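Local structure of putative uncharacterized protein (Pseudomonas phage 201phi2-1, 3R4V) at residues Leu90-Pro100 with Asn126-Leu137; Pro79-Leu90 with Arg109-Ala120. The protein is of unknown function but belongs to the phage tubulin-like proteins and carries a bound guanosine-5'-diphosphate in the model. All coordinates share one frame; numbering follows the deposited sequence. Where two conformers were deposited one is given.

Both contacts contribute residues to the GDP pocket, and their centres lie about 14 Å apart. Interaction 2 pairs strands 84-89 and 113-119 side by side; interaction 1 takes up the chain where the first of them ends, setting the loop after it and the start of helix 95-108 against helix 124-144. Leu90 belongs to both. Further ties join them: Asp130 OD1 probably accepts a hydrogen bond from Ala120 N at 3.2 Å, and Leu137 CD2 packs 3.3 Å from Tyr88 OH. GDP spans both: interaction 1 holds the diphosphate through its glycine-rich loop and the ribose hydroxyls through Asn126, while Ser89 of interaction 2 donates to the ribose oxygen O4'.

Interaction 1: residues Leu90-Pro100 with Asn126-Leu137; sequences LGGGSGSVLGP and NLGNDIDTMKTL. With GDP (guanosine-5'-diphosphate), chain B.
Gly91 O is the main polar meeting point, gripped by two asparagine side chains of helix 124-144. Asn129 ND2 reaches Gly91 O at 3.0 Å with a nearly straight N-H (164°), the oxygen lying in the plane of the Asn129 amide while the nitrogen stands above the carbonyl plane. Asn126 ND2 adds a weak, bent bond to Gly91 O at 3.1 Å. That Asn126 amide also works on the ribose: its ND2 donates to GDP O3', and OD1 takes the proton of GDP O2' at 2.9 Å. Thr133 OG1 sits 3.1 Å from Leu90 O and 2.8 Å from Asn129 O.

Apolar contacts fill the rest. Leu90 spreads its branches, CD2 onto Thr133 CG2 (3.5 Å) and CD1 against Met134 SD. Thr133 CG2 lies anti to the backbone N, which turns it to Leu90 while OG1 faces the carbonyls. Further along, Pro100 CB rests on Thr136 CG2.

On the ligand side, Gly93 N and Ser94 N both donate to GDP O3B, and Gly95 N reaches GDP O2B at 2.7 Å; Ser96 OG braces the turn through Gly92 O. This GGGSGS sequence is the glycine-rich phosphate-binding loop characteristic of the tubulin/FtsZ fold.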
loop_
_atom_site.group_PDB
_atom_site.type_symbol
_atom_site.label_atom_id
_atom_site.label_comp_id
_atom_site.label_asym_id
_atom_site.label_seq_id
_atom_site.Cartn_x
_atom_site.Cartn_y
_atom_site.Cartn_z
ATOM N N LEU A 90 -0.593 -3.417 -5.844
ATOM C CA LEU A 90 0.047 -4.720 -5.727
ATOM C C LEU A 90 0.103 -5.443 -7.062
ATOM O O LEU A 90 0.827 -6.429 -7.196
ATOM C CB LEU A 90 -0.712 -5.620 -4.757
ATOM C CG LEU A 90 -0.916 -5.123 -3.338
ATOM C CD1 LEU A 90 -1.944 -5.994 -2.643
ATOM C CD2 LEU A 90 0.432 -5.147 -2.615
ATOM N N GLY A 91 -0.671 -4.973 -8.041
ATOM C CA GLY A 91 -0.926 -5.785 -9.220
ATOM C C GLY A 91 -0.227 -5.428 -10.520
ATOM O O GLY A 91 -0.341 -6.165 -11.498
ATOM N N GLY A 92 0.496 -4.317 -10.543
ATOM C CA GLY A 92 1.241 -3.922 -11.732
ATOM C C GLY A 92 2.688 -4.385 -11.639
ATOM O O GLY A 92 3.012 -5.266 -10.838
ATOM N N GLY A 93 3.554 -3.780 -12.443
ATOM C CA GLY A 93 4.939 -4.196 -12.537
ATOM C C GLY A 93 5.908 -3.242 -11.868
ATOM O O GLY A 93 6.964 -3.666 -11.399
ATOM N N SER A 94 5.548 -1.961 -11.807
ATOM C CA SER A 94 6.463 -0.919 -11.334
ATOM C C SER A 94 6.237 -0.514 -9.879
ATOM O O SER A 94 7.181 -0.521 -9.072
ATOM C CB SER A 94 6.397 0.320 -12.235
ATOM O OG SER A 94 6.846 0.010 -13.542
ATOM N N GLY A 95 4.996 -0.154 -9.549
ATOM C CA GLY A 95 4.646 0.179 -8.181
ATOM C C GLY A 95 4.927 -0.980 -7.246
ATOM O O GLY A 95 5.446 -0.785 -6.145
ATOM N N SER A 96 4.603 -2.191 -7.689
ATOM C CA SER A 96 4.711 -3.362 -6.827
ATOM C C SER A 96 6.159 -3.838 -6.667
ATOM O O SER A 96 6.406 -4.830 -5.984
ATOM C CB SER A 96 3.860 -4.500 -7.371
ATOM O OG SER A 96 4.426 -4.974 -8.596
ATOM N N VAL A 97 7.083 -3.152 -7.334
ATOM C CA VAL A 97 8.522 -3.397 -7.197
ATOM C C VAL A 97 9.200 -2.221 -6.504
ATOM O O VAL A 97 9.873 -2.401 -5.488
ATOM C CB VAL A 97 9.183 -3.699 -8.554
ATOM C CG1 VAL A 97 10.699 -3.673 -8.427
ATOM C CG2 VAL A 97 8.713 -5.062 -9.053
ATOM N N LEU A 98 9.002 -1.009 -7.026
ATOM C CA LEU A 98 9.526 0.174 -6.364
ATOM C C LEU A 98 9.007 0.318 -4.925
ATOM O O LEU A 98 9.777 0.633 -4.007
ATOM C CB LEU A 98 9.177 1.438 -7.152
ATOM C CG LEU A 98 9.875 1.545 -8.507
ATOM C CD1 LEU A 98 9.320 2.718 -9.301
ATOM C CD2 LEU A 98 11.379 1.651 -8.312
ATOM N N GLY A 99 7.703 0.115 -4.742
ATOM C CA GLY A 99 7.063 0.287 -3.437
ATOM C C GLY A 99 7.734 -0.575 -2.371
ATOM O O GLY A 99 8.236 -0.066 -1.367
ATOM N N PRO A 100 7.760 -1.894 -2.588
ATOM C CA PRO A 100 8.415 -2.753 -1.592
ATOM C C PRO A 100 9.934 -2.552 -1.443
ATOM O O PRO A 100 10.450 -2.717 -0.334
ATOM C CB PRO A 100 8.077 -4.164 -2.073
ATOM C CG PRO A 100 6.744 -3.983 -2.799
ATOM C CD PRO A 100 6.928 -2.669 -3.527
ATOM N N ASN A 126 -2.622 -9.527 -12.988
ATOM C CA ASN A 126 -2.853 -8.698 -11.807
ATOM C C ASN A 126 -2.880 -9.570 -10.550
ATOM O O ASN A 126 -2.255 -9.256 -9.537
ATOM C CB ASN A 126 -4.214 -7.998 -11.895
ATOM C CG ASN A 126 -4.179 -6.681 -12.677
ATOM O OD1 ASN A 126 -5.223 -6.068 -12.897
ATOM N ND2 ASN A 126 -2.997 -6.246 -13.086
ATOM N N LEU A 127 -3.633 -10.664 -10.618
ATOM C CA LEU A 127 -3.859 -11.489 -9.430
ATOM C C LEU A 127 -2.575 -12.171 -9.009
ATOM O O LEU A 127 -2.284 -12.252 -7.830
ATOM C CB LEU A 127 -4.962 -12.522 -9.675
ATOM C CG LEU A 127 -6.353 -11.908 -9.856
ATOM C CD1 LEU A 127 -7.339 -12.926 -10.404
ATOM C CD2 LEU A 127 -6.850 -11.336 -8.542
ATOM N N GLY A 128 -1.811 -12.666 -9.979
ATOM C CA GLY A 128 -0.505 -13.236 -9.690
ATOM C C GLY A 128 0.424 -12.211 -9.072
ATOM O O GLY A 128 1.142 -12.500 -8.125
ATOM N N ASN A 129 0.406 -10.998 -9.605
ATOM C CA ASN A 129 1.230 -9.944 -9.041
ATOM C C ASN A 129 0.809 -9.597 -7.617
ATOM O O ASN A 129 1.661 -9.374 -6.761
ATOM C CB ASN A 129 1.244 -8.704 -9.940
ATOM C CG ASN A 129 2.117 -8.894 -11.169
ATOM O OD1 ASN A 129 2.968 -9.784 -11.204
ATOM N ND2 ASN A 129 1.921 -8.049 -12.177
ATOM N N ASP A 130 -0.501 -9.571 -7.372
ATOM C CA ASP A 130 -1.025 -9.259 -6.043
ATOM C C ASP A 130 -0.450 -10.249 -5.042
ATOM O O ASP A 130 0.050 -9.859 -3.988
ATOM C CB ASP A 130 -2.536 -9.406 -5.972
ATOM C CG ASP A 130 -3.290 -8.345 -6.745
ATOM O OD1 ASP A 130 -2.769 -7.233 -6.969
ATOM O OD2 ASP A 130 -4.442 -8.653 -7.108
ATOM N N ILE A 131 -0.519 -11.532 -5.394
ATOM C CA ILE A 131 -0.005 -12.601 -4.538
ATOM C C ILE A 131 1.488 -12.451 -4.270
ATOM O O ILE A 131 1.931 -12.483 -3.122
ATOM C CB ILE A 131 -0.239 -13.975 -5.155
ATOM C CG1 ILE A 131 -1.737 -14.273 -5.218
ATOM C CG2 ILE A 131 0.496 -15.042 -4.351
ATOM C CD1 ILE A 131 -2.082 -15.384 -6.185
ATOM N N ASP A 132 2.272 -12.293 -5.338
ATOM C CA ASP A 132 3.722 -12.187 -5.185
ATOM C C ASP A 132 4.112 -10.939 -4.388
ATOM O O ASP A 132 5.053 -10.971 -3.621
ATOM C CB ASP A 132 4.451 -12.212 -6.532
ATOM C CG ASP A 132 4.311 -13.534 -7.255
ATOM O OD1 ASP A 132 3.995 -14.560 -6.606
ATOM O OD2 ASP A 132 4.537 -13.542 -8.481
ATOM N N THR A 133 3.374 -9.846 -4.547
ATOM C CA THR A 133 3.698 -8.625 -3.815
ATOM C C THR A 133 3.331 -8.734 -2.325
ATOM O O THR A 133 4.095 -8.276 -1.458
ATOM C CB THR A 133 3.068 -7.399 -4.481
ATOM O OG1 THR A 133 3.442 -7.396 -5.866
ATOM C CG2 THR A 133 3.586 -6.129 -3.840
ATOM N N MET A 134 2.206 -9.375 -2.024
ATOM C CA MET A 134 1.860 -9.622 -0.618
ATOM C C MET A 134 2.934 -10.522 0.011
ATOM O O MET A 134 3.375 -10.269 1.127
ATOM C CB MET A 134 0.487 -10.254 -0.483
ATOM C CG MET A 134 -0.673 -9.279 -0.734
ATOM S SD MET A 134 -0.753 -7.974 0.519
ATOM C CE MET A 134 -1.379 -8.956 1.886
ATOM N N LYS A 135 3.340 -11.564 -0.715
ATOM C CA LYS A 135 4.417 -12.448 -0.240
ATOM C C LYS A 135 5.720 -11.681 -0.037
ATOM O O LYS A 135 6.430 -11.893 0.952
ATOM C CB LYS A 135 4.642 -13.600 -1.222
ATOM C CG LYS A 135 3.593 -14.695 -1.131
ATOM C CD LYS A 135 3.844 -15.777 -2.185
ATOM C CE LYS A 135 2.836 -16.910 -2.078
ATOM N NZ LYS A 135 3.113 -17.790 -0.892
ATOM N N THR A 136 6.034 -10.783 -0.973
ATOM C CA THR A 136 7.171 -9.871 -0.824
ATOM C C THR A 136 7.114 -9.110 0.494
ATOM O O THR A 136 8.106 -9.036 1.224
ATOM C CB THR A 136 7.228 -8.854 -2.003
ATOM O OG1 THR A 136 7.523 -9.553 -3.222
ATOM C CG2 THR A 136 8.305 -7.820 -1.774
ATOM N N LEU A 137 5.959 -8.520 0.800
ATOM C CA LEU A 137 5.847 -7.754 2.039
ATOM C C LEU A 137 6.018 -8.663 3.260
ATOM O O LEU A 137 6.628 -8.280 4.267
ATOM C CB LEU A 137 4.527 -6.990 2.089
ATOM C CG LEU A 137 4.443 -5.936 0.978
ATOM C CD1 LEU A 137 3.061 -5.277 0.997
ATOM C CD2 LEU A 137 5.552 -4.864 1.070
HETATM P PB GDP B . 2.337 -0.034 -12.437
HETATM O O1B GDP B . 2.561 1.345 -13.015
HETATM O O2B GDP B . 2.715 0.000 -10.980
HETATM O O3B GDP B . 3.153 -1.066 -13.208
HETATM O O3A GDP B . 0.805 -0.451 -12.617
HETATM P PA GDP B . -0.481 0.453 -12.272
HETATM O O1A GDP B . -0.633 1.646 -13.201
HETATM O O2A GDP B . -0.472 0.866 -10.828
HETATM O "O5'" GDP B . -1.625 -0.591 -12.578
HETATM C "C5'" GDP B . -1.667 -1.877 -11.936
HETATM C "C4'" GDP B . -3.103 -2.382 -11.857
HETATM O "O4'" GDP B . -3.831 -1.603 -10.898
HETATM C "C3'" GDP B . -3.870 -2.226 -13.160
HETATM O "O3'" GDP B . -3.770 -3.413 -13.943
HETATM C "C2'" GDP B . -5.293 -2.006 -12.696
HETATM O "O2'" GDP B . -5.917 -3.255 -12.398
HETATM C "C1'" GDP B . -5.152 -1.291 -11.372
HETATM N N9 GDP B . -5.158 0.181 -11.504
HETATM C C8 GDP B . -4.580 0.930 -12.474
HETATM N N7 GDP B . -4.755 2.254 -12.230
HETATM C C5 GDP B . -5.434 2.369 -11.066
HETATM C C6 GDP B . -5.937 3.472 -10.219
HETATM O O6 GDP B . -5.760 4.662 -10.549
HETATM N N1 GDP B . -6.592 3.149 -9.087
HETATM C C2 GDP B . -6.793 1.866 -8.711
HETATM N N2 GDP B . -7.452 1.593 -7.554
HETATM N N3 GDP B . -6.354 0.812 -9.437
HETATM C C4 GDP B . -5.681 1.002 -10.595
#

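Interaction 2: residues Pro79-Leu90 with Arg109-Ala120. With GDP (guanosine-5'-diphosphate), chain B.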
loop_
_atom_site.group_PDB
_atom_site.type_symbol
_atom_site.label_atom_id
_atom_site.label_comp_id
_atom_site.label_asym_id
_atom_site.label_seq_id
_atom_site.Cartn_x
_atom_site.Cartn_y
_atom_site.Cartn_z
ATOM N N PRO A 79 13.734 12.557 2.270
ATOM C CA PRO A 79 14.237 13.124 3.525
ATOM C C PRO A 79 13.965 12.210 4.712
ATOM O O PRO A 79 13.050 11.395 4.657
ATOM C CB PRO A 79 13.410 14.404 3.690
ATOM C CG PRO A 79 12.811 14.675 2.357
ATOM C CD PRO A 79 12.636 13.351 1.699
ATOM N N GLU A 80 14.756 12.348 5.770
ATOM C CA GLU A 80 14.449 11.698 7.037
ATOM C C GLU A 80 13.144 12.272 7.566
ATOM O O GLU A 80 12.956 13.491 7.589
ATOM C CB GLU A 80 15.564 11.928 8.059
ATOM C CG GLU A 80 16.896 11.269 7.710
ATOM C CD GLU A 80 16.842 9.747 7.769
ATOM O OE1 GLU A 80 16.068 9.203 8.592
ATOM O OE2 GLU A 80 17.577 9.095 6.992
ATOM N N ALA A 81 12.237 11.399 7.983
ATOM C CA ALA A 81 10.967 11.856 8.537
ATOM C C ALA A 81 10.565 11.040 9.756
ATOM O O ALA A 81 11.015 9.909 9.936
ATOM C CB ALA A 81 9.878 11.810 7.482
ATOM N N ASP A 82 9.715 11.627 10.591
ATOM C CA ASP A 82 9.202 10.945 11.771
ATOM C C ASP A 82 8.193 9.846 11.435
ATOM O O ASP A 82 7.943 8.956 12.248
ATOM C CB ASP A 82 8.570 11.948 12.737
ATOM C CG ASP A 82 9.604 12.832 13.423
ATOM O OD1 ASP A 82 10.754 12.371 13.594
ATOM O OD2 ASP A 82 9.262 13.982 13.786
ATOM N N PHE A 83 7.594 9.921 10.250
ATOM C CA PHE A 83 6.640 8.910 9.822
ATOM C C PHE A 83 6.596 8.895 8.306
ATOM O O PHE A 83 6.847 9.916 7.671
ATOM C CB PHE A 83 5.250 9.236 10.399
ATOM C CG PHE A 83 4.268 8.097 10.328
ATOM C CD1 PHE A 83 4.201 7.144 11.339
ATOM C CD2 PHE A 83 3.397 7.987 9.264
ATOM C CE1 PHE A 83 3.283 6.101 11.281
ATOM C CE2 PHE A 83 2.481 6.948 9.195
ATOM C CZ PHE A 83 2.415 6.004 10.208
ATOM N N TYR A 84 6.315 7.737 7.710
ATOM C CA TYR A 84 6.169 7.678 6.257
ATOM C C TYR A 84 4.866 7.003 5.867
ATOM O O TYR A 84 4.352 6.151 6.578
ATOM C CB TYR A 84 7.323 6.909 5.592
ATOM C CG TYR A 84 8.720 7.389 5.960
ATOM C CD1 TYR A 84 9.487 8.142 5.066
ATOM C CD2 TYR A 84 9.277 7.074 7.194
ATOM C CE1 TYR A 84 10.780 8.569 5.399
ATOM C CE2 TYR A 84 10.561 7.494 7.529
ATOM C CZ TYR A 84 11.299 8.245 6.634
ATOM O OH TYR A 84 12.566 8.646 6.982
ATOM N N ILE A 85 4.347 7.368 4.710
ATOM C CA ILE A 85 3.209 6.662 4.142
ATOM C C ILE A 85 3.627 6.214 2.747
ATOM O O ILE A 85 4.136 7.022 1.968
ATOM C CB ILE A 85 1.995 7.584 4.055
ATOM C CG1 ILE A 85 1.619 8.078 5.461
ATOM C CG2 ILE A 85 0.818 6.882 3.359
ATOM C CD1 ILE A 85 0.583 9.187 5.487
ATOM N N VAL A 86 3.421 4.937 2.428
ATOM C CA VAL A 86 3.779 4.414 1.106
ATOM C C VAL A 86 2.528 3.923 0.372
ATOM O O VAL A 86 1.670 3.304 0.981
ATOM C CB VAL A 86 4.722 3.235 1.230
ATOM C CG1 VAL A 86 5.308 2.900 -0.146
ATOM C CG2 VAL A 86 5.822 3.543 2.228
ATOM N N CYS A 87 2.430 4.177 -0.928
ATOM C CA CYS A 87 1.196 3.867 -1.644
ATOM C C CYS A 87 1.448 3.380 -3.067
ATOM O O CYS A 87 2.140 4.030 -3.842
ATOM C CB CYS A 87 0.279 5.106 -1.663
ATOM S SG CYS A 87 -1.216 4.924 -2.677
ATOM N N TYR A 88 0.881 2.233 -3.405
ATOM C CA TYR A 88 1.068 1.664 -4.730
ATOM C C TYR A 88 0.094 0.518 -4.964
ATOM O O TYR A 88 -0.529 0.029 -4.024
ATOM C CB TYR A 88 2.515 1.163 -4.874
ATOM C CG TYR A 88 2.937 0.193 -3.782
ATOM C CD1 TYR A 88 2.831 -1.172 -3.977
ATOM C CD2 TYR A 88 3.456 0.648 -2.568
ATOM C CE1 TYR A 88 3.229 -2.085 -2.976
ATOM C CE2 TYR A 88 3.857 -0.257 -1.571
ATOM C CZ TYR A 88 3.736 -1.611 -1.792
ATOM O OH TYR A 88 4.117 -2.512 -0.813
ATOM N N SER A 89 -0.030 0.092 -6.222
ATOM C CA SER A 89 -0.796 -1.095 -6.565
ATOM C C SER A 89 0.030 -2.373 -6.392
ATOM O O SER A 89 1.203 -2.416 -6.768
ATOM C CB SER A 89 -1.312 -1.011 -8.009
ATOM O OG SER A 89 -2.127 -2.141 -8.329
ATOM N N LEU A 90 -0.593 -3.417 -5.844
ATOM C CA LEU A 90 0.047 -4.720 -5.727
ATOM C C LEU A 90 0.103 -5.443 -7.062
ATOM O O LEU A 90 0.827 -6.429 -7.196
ATOM C CB LEU A 90 -0.712 -5.620 -4.757
ATOM C CG LEU A 90 -0.916 -5.123 -3.338
ATOM C CD1 LEU A 90 -1.944 -5.994 -2.643
ATOM C CD2 LEU A 90 0.432 -5.147 -2.615
ATOM N N ARG A 109 16.007 2.088 7.898
ATOM C CA ARG A 109 16.080 3.361 8.632
ATOM C C ARG A 109 15.480 3.243 10.033
ATOM O O ARG A 109 15.495 4.202 10.795
ATOM C CB ARG A 109 15.340 4.487 7.894
ATOM C CG ARG A 109 15.894 4.873 6.537
ATOM C CD ARG A 109 15.183 6.110 5.977
ATOM N NE ARG A 109 15.781 6.558 4.720
ATOM C CZ ARG A 109 15.408 7.647 4.050
ATOM N NH1 ARG A 109 14.442 8.421 4.516
ATOM N NH2 ARG A 109 16.018 7.967 2.916
ATOM N N LYS A 110 14.933 2.074 10.357
ATOM C CA LYS A 110 14.205 1.870 11.616
ATOM C C LYS A 110 12.989 2.790 11.703
ATOM O O LYS A 110 12.588 3.219 12.784
ATOM C CB LYS A 110 15.130 2.063 12.823
ATOM C CG LYS A 110 16.350 1.151 12.801
ATOM C CD LYS A 110 15.942 -0.280 12.460
ATOM C CE LYS A 110 16.702 -1.301 13.278
ATOM N NZ LYS A 110 16.247 -2.686 12.958
ATOM N N ALA A 111 12.403 3.072 10.546
ATOM C CA ALA A 111 11.265 3.985 10.440
ATOM C C ALA A 111 9.903 3.438 10.887
ATOM O O ALA A 111 9.654 2.219 10.916
ATOM C CB ALA A 111 11.158 4.516 9.017
ATOM N N SER A 112 9.026 4.376 11.239
ATOM C CA SER A 112 7.617 4.106 11.482
ATOM C C SER A 112 6.846 4.480 10.225
ATOM O O SER A 112 6.956 5.605 9.731
ATOM C CB SER A 112 7.107 4.969 12.642
ATOM O OG SER A 112 7.798 4.691 13.847
ATOM N N PHE A 113 6.073 3.546 9.694
ATOM C CA PHE A 113 5.359 3.824 8.459
ATOM C C PHE A 113 4.194 2.866 8.269
ATOM O O PHE A 113 4.144 1.798 8.878
ATOM C CB PHE A 113 6.323 3.778 7.249
ATOM C CG PHE A 113 7.021 2.449 7.091
ATOM C CD1 PHE A 113 6.441 1.433 6.340
ATOM C CD2 PHE A 113 8.251 2.214 7.700
ATOM C CE1 PHE A 113 7.091 0.194 6.190
ATOM C CE2 PHE A 113 8.902 0.990 7.566
ATOM C CZ PHE A 113 8.319 -0.024 6.810
ATOM N N VAL A 114 3.236 3.278 7.450
ATOM C CA VAL A 114 2.183 2.383 6.977
ATOM C C VAL A 114 2.063 2.494 5.468
ATOM O O VAL A 114 2.532 3.467 4.881
ATOM C CB VAL A 114 0.803 2.662 7.619
ATOM C CG1 VAL A 114 0.882 2.494 9.143
ATOM C CG2 VAL A 114 0.279 4.059 7.243
ATOM N N SER A 115 1.453 1.491 4.835
ATOM C CA SER A 115 1.289 1.520 3.379
ATOM C C SER A 115 -0.173 1.427 3.005
ATOM O O SER A 115 -0.971 0.859 3.738
ATOM C CB SER A 115 2.020 0.331 2.750
ATOM O OG SER A 115 3.401 0.371 3.080
ATOM N N PHE A 116 -0.515 1.979 1.847
ATOM C CA PHE A 116 -1.838 1.824 1.282
ATOM C C PHE A 116 -1.668 1.087 -0.047
ATOM O O PHE A 116 -1.037 1.615 -0.972
ATOM C CB PHE A 116 -2.483 3.200 1.061
ATOM C CG PHE A 116 -2.953 3.841 2.340
ATOM C CD1 PHE A 116 -4.256 3.676 2.771
ATOM C CD2 PHE A 116 -2.068 4.547 3.133
ATOM C CE1 PHE A 116 -4.675 4.228 3.970
ATOM C CE2 PHE A 116 -2.486 5.104 4.342
ATOM C CZ PHE A 116 -3.779 4.950 4.747
ATOM N N VAL A 117 -2.189 -0.135 -0.134
ATOM C CA VAL A 117 -1.907 -0.969 -1.305
ATOM C C VAL A 117 -3.210 -1.418 -1.945
ATOM O O VAL A 117 -4.203 -1.660 -1.250
ATOM C CB VAL A 117 -1.019 -2.186 -0.955
ATOM C CG1 VAL A 117 0.369 -1.717 -0.478
ATOM C CG2 VAL A 117 -1.698 -3.086 0.072
ATOM N N VAL A 118 -3.215 -1.496 -3.274
ATOM C CA VAL A 118 -4.441 -1.819 -4.002
ATOM C C VAL A 118 -4.387 -3.253 -4.532
ATOM O O VAL A 118 -3.402 -3.662 -5.156
ATOM C CB VAL A 118 -4.653 -0.839 -5.177
ATOM C CG1 VAL A 118 -5.752 -1.325 -6.114
ATOM C CG2 VAL A 118 -4.986 0.543 -4.660
ATOM N N GLY A 119 -5.450 -4.010 -4.295
ATOM C CA GLY A 119 -5.590 -5.341 -4.861
ATOM C C GLY A 119 -6.222 -5.257 -6.244
ATOM O O GLY A 119 -7.440 -5.077 -6.379
ATOM N N ALA A 120 -5.397 -5.396 -7.276
ATOM C CA ALA A 120 -5.866 -5.256 -8.656
ATOM C C ALA A 120 -6.485 -6.565 -9.121
ATOM O O ALA A 120 -5.975 -7.644 -8.814
ATOM C CB ALA A 120 -4.704 -4.872 -9.571
HETATM P PB GDP B . 2.337 -0.034 -12.437
HETATM O O1B GDP B . 2.561 1.345 -13.015
HETATM O O2B GDP B . 2.715 0.000 -10.980
HETATM O O3B GDP B . 3.153 -1.066 -13.208
HETATM O O3A GDP B . 0.805 -0.451 -12.617
HETATM P PA GDP B . -0.481 0.453 -12.272
HETATM O O1A GDP B . -0.633 1.646 -13.201
HETATM O O2A GDP B . -0.472 0.866 -10.828
HETATM O "O5'" GDP B . -1.625 -0.591 -12.578
HETATM C "C5'" GDP B . -1.667 -1.877 -11.936
HETATM C "C4'" GDP B . -3.103 -2.382 -11.857
HETATM O "O4'" GDP B . -3.831 -1.603 -10.898
HETATM C "C3'" GDP B . -3.870 -2.226 -13.160
HETATM O "O3'" GDP B . -3.770 -3.413 -13.943
HETATM C "C2'" GDP B . -5.293 -2.006 -12.696
HETATM O "O2'" GDP B . -5.917 -3.255 -12.398
HETATM C "C1'" GDP B . -5.152 -1.291 -11.372
HETATM N N9 GDP B . -5.158 0.181 -11.504
HETATM C C8 GDP B . -4.580 0.930 -12.474
HETATM N N7 GDP B . -4.755 2.254 -12.230
HETATM C C5 GDP B . -5.434 2.369 -11.066
HETATM C C6 GDP B . -5.937 3.472 -10.219
HETATM O O6 GDP B . -5.760 4.662 -10.549
HETATM N N1 GDP B . -6.592 3.149 -9.087
HETATM C C2 GDP B . -6.793 1.866 -8.711
HETATM N N2 GDP B . -7.452 1.593 -7.554
HETATM N N3 GDP B . -6.354 0.812 -9.437
HETATM C C4 GDP B . -5.681 1.002 -10.595
HETATM O O HOH W 1 10.125 7.057 11.036
HETATM O O HOH W 2 4.839 -1.252 1.542
#
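Tyr84 to Ser89 run parallel to Phe113 to Val118 as the neighbouring strands of a right-handed beta-alpha-beta crossover, with helix 95-108 as the connection, in the Rossmann-like sheet of the tubulin fold. A ladder of seven backbone bonds joins them, from Tyr84 N to Ser112 O through to Leu90 N and Val118 O; the shortest is Phe116 N to Val86 O, 2.7 Å.

Side chains pair along both faces. On one, Val117 CG1 sits over the Tyr88 ring, 3.9 Å from its centroid; chi1 of 54° puts that ring between the backbone N and carbonyl carbon and lays it alongside the valine. On this face too, a water at the edge of the tyrosine ring bridges Tyr88 OH and Ser115 OG. Val117 CB also meets Leu90 CD2. On the other, Ile85 CG2 touches the edge of Phe116 at CD2 (3.7 Å). Just before strand 84-89, Phe83 offers a ring face to Phe113 CA.

At the end of the strands away from GDP the extended Arg109 crosses Tyr84 at about a right angle, and NH1 donates in the guanidinium plane to Tyr84 OH (3.1 Å). Tyr84 OH also accepts from Ala81 N, while Arg109 NH2 holds Ile78 O. Glu80 OE2 lies over a guanidinium face, a long, purely charge-based pairing.

At the ligand end, Val118 CG1 approaches GDP N2, and Ser89 OG, swung anti to its own backbone N (chi1 -177°) and toward the ligand, donates to GDP O4' at 3.1 Å.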